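Local structure of putative 3-hydroxybutyryl-CoA dehydratase (Rhodopseudomonas palustris, 3HIN) at residues 97-109 with 119-131. The protein probably acts as a lyase of the enoyl-CoA hydratase/isomerase family, perhaps as a 3-hydroxybutyryl-CoA dehydratase. Residues are numbered along the deposited sequence; the frame is centred on the assembly and turned at random.
Sequences RVFDKIQYCRVPV and GGGLELACAAHIR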
# COMPACT_ATOMS: atom_id res chain seq x y z
N ARG A 97 -2.99 11.94 12.12
CA ARG A 97 -3.88 13.04 11.83
C ARG A 97 -3.26 14.37 12.26
O ARG A 97 -3.50 15.42 11.61
CB ARG A 97 -5.27 12.88 12.48
CG ARG A 97 -6.00 11.63 12.05
CD ARG A 97 -6.52 11.67 10.55
NE ARG A 97 -5.45 11.45 9.55
CZ ARG A 97 -4.95 10.25 9.22
NH1 ARG A 97 -3.98 10.18 8.31
NH2 ARG A 97 -5.38 9.14 9.83
N VAL A 98 -2.43 14.33 13.30
CA VAL A 98 -1.71 15.52 13.71
C VAL A 98 -0.72 15.92 12.59
O VAL A 98 -0.68 17.04 12.17
CB VAL A 98 -0.89 15.32 14.99
CG1 VAL A 98 -0.05 16.59 15.25
CG2 VAL A 98 -1.77 14.93 16.24
N PHE A 99 0.08 14.98 12.09
CA PHE A 99 1.09 15.33 11.07
C PHE A 99 0.48 15.72 9.73
O PHE A 99 1.12 16.43 8.94
CB PHE A 99 2.08 14.17 10.90
CG PHE A 99 2.97 13.97 12.09
CD1 PHE A 99 3.21 15.03 12.98
CD2 PHE A 99 3.58 12.72 12.34
CE1 PHE A 99 4.06 14.86 14.12
CE2 PHE A 99 4.42 12.53 13.45
CZ PHE A 99 4.69 13.62 14.32
N ASP A 100 -0.74 15.25 9.45
CA ASP A 100 -1.40 15.70 8.21
C ASP A 100 -1.58 17.22 8.28
O ASP A 100 -1.53 17.88 7.25
CB ASP A 100 -2.79 15.06 8.05
CG ASP A 100 -2.76 13.67 7.42
OD1 ASP A 100 -3.75 12.98 7.66
OD2 ASP A 100 -1.78 13.23 6.73
N LYS A 101 -1.81 17.78 9.47
CA LYS A 101 -2.00 19.25 9.54
C LYS A 101 -0.68 19.99 9.29
O LYS A 101 -0.69 21.15 9.02
CB LYS A 101 -2.51 19.65 10.93
CG LYS A 101 -3.77 18.91 11.33
CD LYS A 101 -4.91 19.29 10.46
CE LYS A 101 -6.20 19.40 11.33
NZ LYS A 101 -7.26 20.15 10.54
N ILE A 102 0.45 19.31 9.42
CA ILE A 102 1.71 19.89 9.01
C ILE A 102 1.90 19.74 7.49
O ILE A 102 2.05 20.72 6.77
CB ILE A 102 2.86 19.16 9.68
CG1 ILE A 102 2.62 19.12 11.21
CG2 ILE A 102 4.20 19.85 9.34
CD1 ILE A 102 3.92 18.74 12.04
N GLN A 103 1.92 18.50 7.03
CA GLN A 103 2.10 18.22 5.60
C GLN A 103 1.16 19.04 4.71
O GLN A 103 1.60 19.63 3.72
CB GLN A 103 1.81 16.71 5.28
CG GLN A 103 2.15 16.35 3.77
CD GLN A 103 2.17 14.83 3.51
OE1 GLN A 103 2.06 14.04 4.45
NE2 GLN A 103 2.32 14.41 2.25
N TYR A 104 -0.13 19.05 5.08
CA TYR A 104 -1.15 19.63 4.23
C TYR A 104 -1.54 20.98 4.79
O TYR A 104 -2.63 21.49 4.49
CB TYR A 104 -2.37 18.68 4.03
CG TYR A 104 -1.96 17.40 3.37
CD1 TYR A 104 -1.91 16.18 4.09
CD2 TYR A 104 -1.49 17.41 2.04
CE1 TYR A 104 -1.46 15.00 3.48
CE2 TYR A 104 -1.04 16.24 1.41
CZ TYR A 104 -1.07 15.02 2.14
OH TYR A 104 -0.62 13.84 1.52
N CYS A 105 -0.65 21.59 5.57
CA CYS A 105 -0.93 22.94 6.08
C CYS A 105 -1.13 23.92 4.90
O CYS A 105 -0.47 23.83 3.86
CB CYS A 105 0.26 23.40 6.95
SG CYS A 105 0.07 25.01 7.84
N ARG A 106 -1.98 24.91 5.08
CA ARG A 106 -2.19 25.82 3.98
C ARG A 106 -1.01 26.78 3.74
O ARG A 106 -0.80 27.29 2.63
CB ARG A 106 -3.50 26.56 4.09
CG ARG A 106 -3.50 27.55 5.10
CD ARG A 106 -4.57 28.69 4.84
NE ARG A 106 -4.63 29.42 6.12
CZ ARG A 106 -3.84 30.44 6.43
NH1 ARG A 106 -3.02 30.92 5.52
NH2 ARG A 106 -3.89 31.00 7.61
N VAL A 107 -0.19 26.95 4.75
CA VAL A 107 1.06 27.68 4.56
C VAL A 107 2.29 26.82 4.78
O VAL A 107 2.20 25.74 5.39
CB VAL A 107 1.08 28.89 5.50
CG1 VAL A 107 -0.09 29.81 5.12
CG2 VAL A 107 1.07 28.45 6.99
N PRO A 108 3.46 27.29 4.29
CA PRO A 108 4.58 26.36 4.51
C PRO A 108 5.03 26.28 5.97
O PRO A 108 5.02 27.28 6.69
CB PRO A 108 5.72 26.94 3.70
CG PRO A 108 5.18 28.18 2.98
CD PRO A 108 3.75 28.35 3.29
N VAL A 109 5.46 25.08 6.35
CA VAL A 109 5.98 24.81 7.69
C VAL A 109 7.48 24.56 7.62
O VAL A 109 7.96 23.72 6.83
CB VAL A 109 5.30 23.61 8.28
CG1 VAL A 109 5.81 23.33 9.70
CG2 VAL A 109 3.79 23.82 8.27
N GLY A 119 13.56 9.46 16.25
CA GLY A 119 12.28 8.73 16.44
C GLY A 119 11.14 9.60 15.95
O GLY A 119 11.24 10.24 14.89
N GLY A 120 10.07 9.70 16.77
CA GLY A 120 8.95 10.60 16.51
C GLY A 120 9.34 12.03 16.18
O GLY A 120 8.67 12.71 15.39
N GLY A 121 10.40 12.51 16.82
CA GLY A 121 10.94 13.85 16.54
C GLY A 121 11.40 13.92 15.11
O GLY A 121 11.15 14.92 14.45
N LEU A 122 12.01 12.85 14.60
CA LEU A 122 12.41 12.88 13.16
C LEU A 122 11.12 12.89 12.30
O LEU A 122 11.02 13.62 11.34
CB LEU A 122 13.35 11.69 12.82
CG LEU A 122 13.91 11.55 11.39
CD1 LEU A 122 14.44 12.90 10.95
CD2 LEU A 122 15.05 10.55 11.43
N GLU A 123 10.12 12.11 12.70
CA GLU A 123 8.88 11.96 11.93
C GLU A 123 8.15 13.31 11.86
O GLU A 123 7.70 13.73 10.79
CB GLU A 123 8.01 10.87 12.55
CG GLU A 123 8.67 9.49 12.38
CD GLU A 123 7.84 8.33 12.97
OE1 GLU A 123 7.80 8.25 14.20
OE2 GLU A 123 7.21 7.52 12.23
N LEU A 124 8.14 14.02 12.99
CA LEU A 124 7.63 15.38 13.06
C LEU A 124 8.39 16.29 12.06
O LEU A 124 7.78 17.00 11.27
CB LEU A 124 7.91 15.90 14.46
CG LEU A 124 7.45 17.31 14.72
CD1 LEU A 124 6.07 17.33 14.14
CD2 LEU A 124 7.33 17.51 16.26
N ALA A 125 9.71 16.25 12.14
CA ALA A 125 10.53 17.00 11.24
C ALA A 125 10.24 16.64 9.82
O ALA A 125 10.26 17.52 8.95
CB ALA A 125 12.02 16.77 11.52
N CYS A 126 9.99 15.37 9.56
CA CYS A 126 9.71 14.93 8.17
C CYS A 126 8.43 15.52 7.58
O CYS A 126 8.32 15.65 6.34
CB CYS A 126 9.69 13.41 8.03
SG CYS A 126 11.43 12.86 8.11
N ALA A 127 7.45 15.78 8.45
CA ALA A 127 6.17 16.27 8.00
C ALA A 127 6.31 17.70 7.52
O ALA A 127 5.52 18.12 6.66
CB ALA A 127 5.09 16.14 9.10
N ALA A 128 7.31 18.43 8.06
CA ALA A 128 7.55 19.83 7.70
C ALA A 128 7.97 19.88 6.24
O ALA A 128 8.45 18.89 5.69
CB ALA A 128 8.62 20.39 8.53
N HIS A 129 7.79 21.04 5.62
CA HIS A 129 8.17 21.23 4.23
C HIS A 129 9.61 21.54 4.02
O HIS A 129 10.18 21.13 3.03
CB HIS A 129 7.32 22.35 3.60
CG HIS A 129 5.89 22.10 3.78
ND1 HIS A 129 5.08 22.91 4.55
CD2 HIS A 129 5.13 21.04 3.42
CE1 HIS A 129 3.87 22.39 4.60
NE2 HIS A 129 3.87 21.25 3.92
N ILE A 130 10.17 22.34 4.93
CA ILE A 130 11.61 22.72 4.92
C ILE A 130 12.18 22.48 6.32
O ILE A 130 11.53 22.75 7.32
CB ILE A 130 11.74 24.18 4.58
CG1 ILE A 130 11.19 24.46 3.17
CG2 ILE A 130 13.20 24.77 4.77
CD1 ILE A 130 11.06 25.96 2.90
N ARG A 131 13.40 22.00 6.39
CA ARG A 131 14.06 21.80 7.67
C ARG A 131 15.33 22.61 7.56
O ARG A 131 15.97 22.64 6.46
CB ARG A 131 14.35 20.28 7.89
CG ARG A 131 13.16 19.38 8.27
CD ARG A 131 13.34 17.90 7.83
NE ARG A 131 13.39 17.86 6.36
CZ ARG A 131 12.31 18.04 5.58
NH1 ARG A 131 12.46 18.10 4.22
NH2 ARG A 131 11.09 18.17 6.11
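The F99 side chain enters a hole formed by G120, E123, L124 and A127, a knobs-into-holes contact within the crotonase fold, where helices 85-103 and 120-127 run 35° apart at 9.2 Å between segment axes. This is the tight, buried part: A127 CB lies 4.0 Å from F99 CB and 3.8 Å from I102 CB. I102 CG2, anti to the backbone N, packs against A127 CB and comes within 3.5 Å of A127 O. The side chain of the partly exposed Q103 makes the looser side: its CB points away from 119-131, and its amide OE1 is hydrogen-bonded to R157 NH2. Beyond the helix ends, the H129 ring bridges the turn at both edge nitrogens. NE2 donates to Q103 O at 2.8 Å, nearly straight (174°), although the donor stands above that carbonyl's plane. ND1 accepts from V109 N, near the ring plane at 2.8 Å, and the two bonds together fix the ring's rotation. A phenylalanine here would probably leave Q103 O and V109 N without these mates, freeing the turn after helix 85-103 to shift. V109 begins the strand beside 130-134, parallel to it, and its O accepts two backbone donors: H129 N at 2.9 Å and I130 N at 3.2 Å.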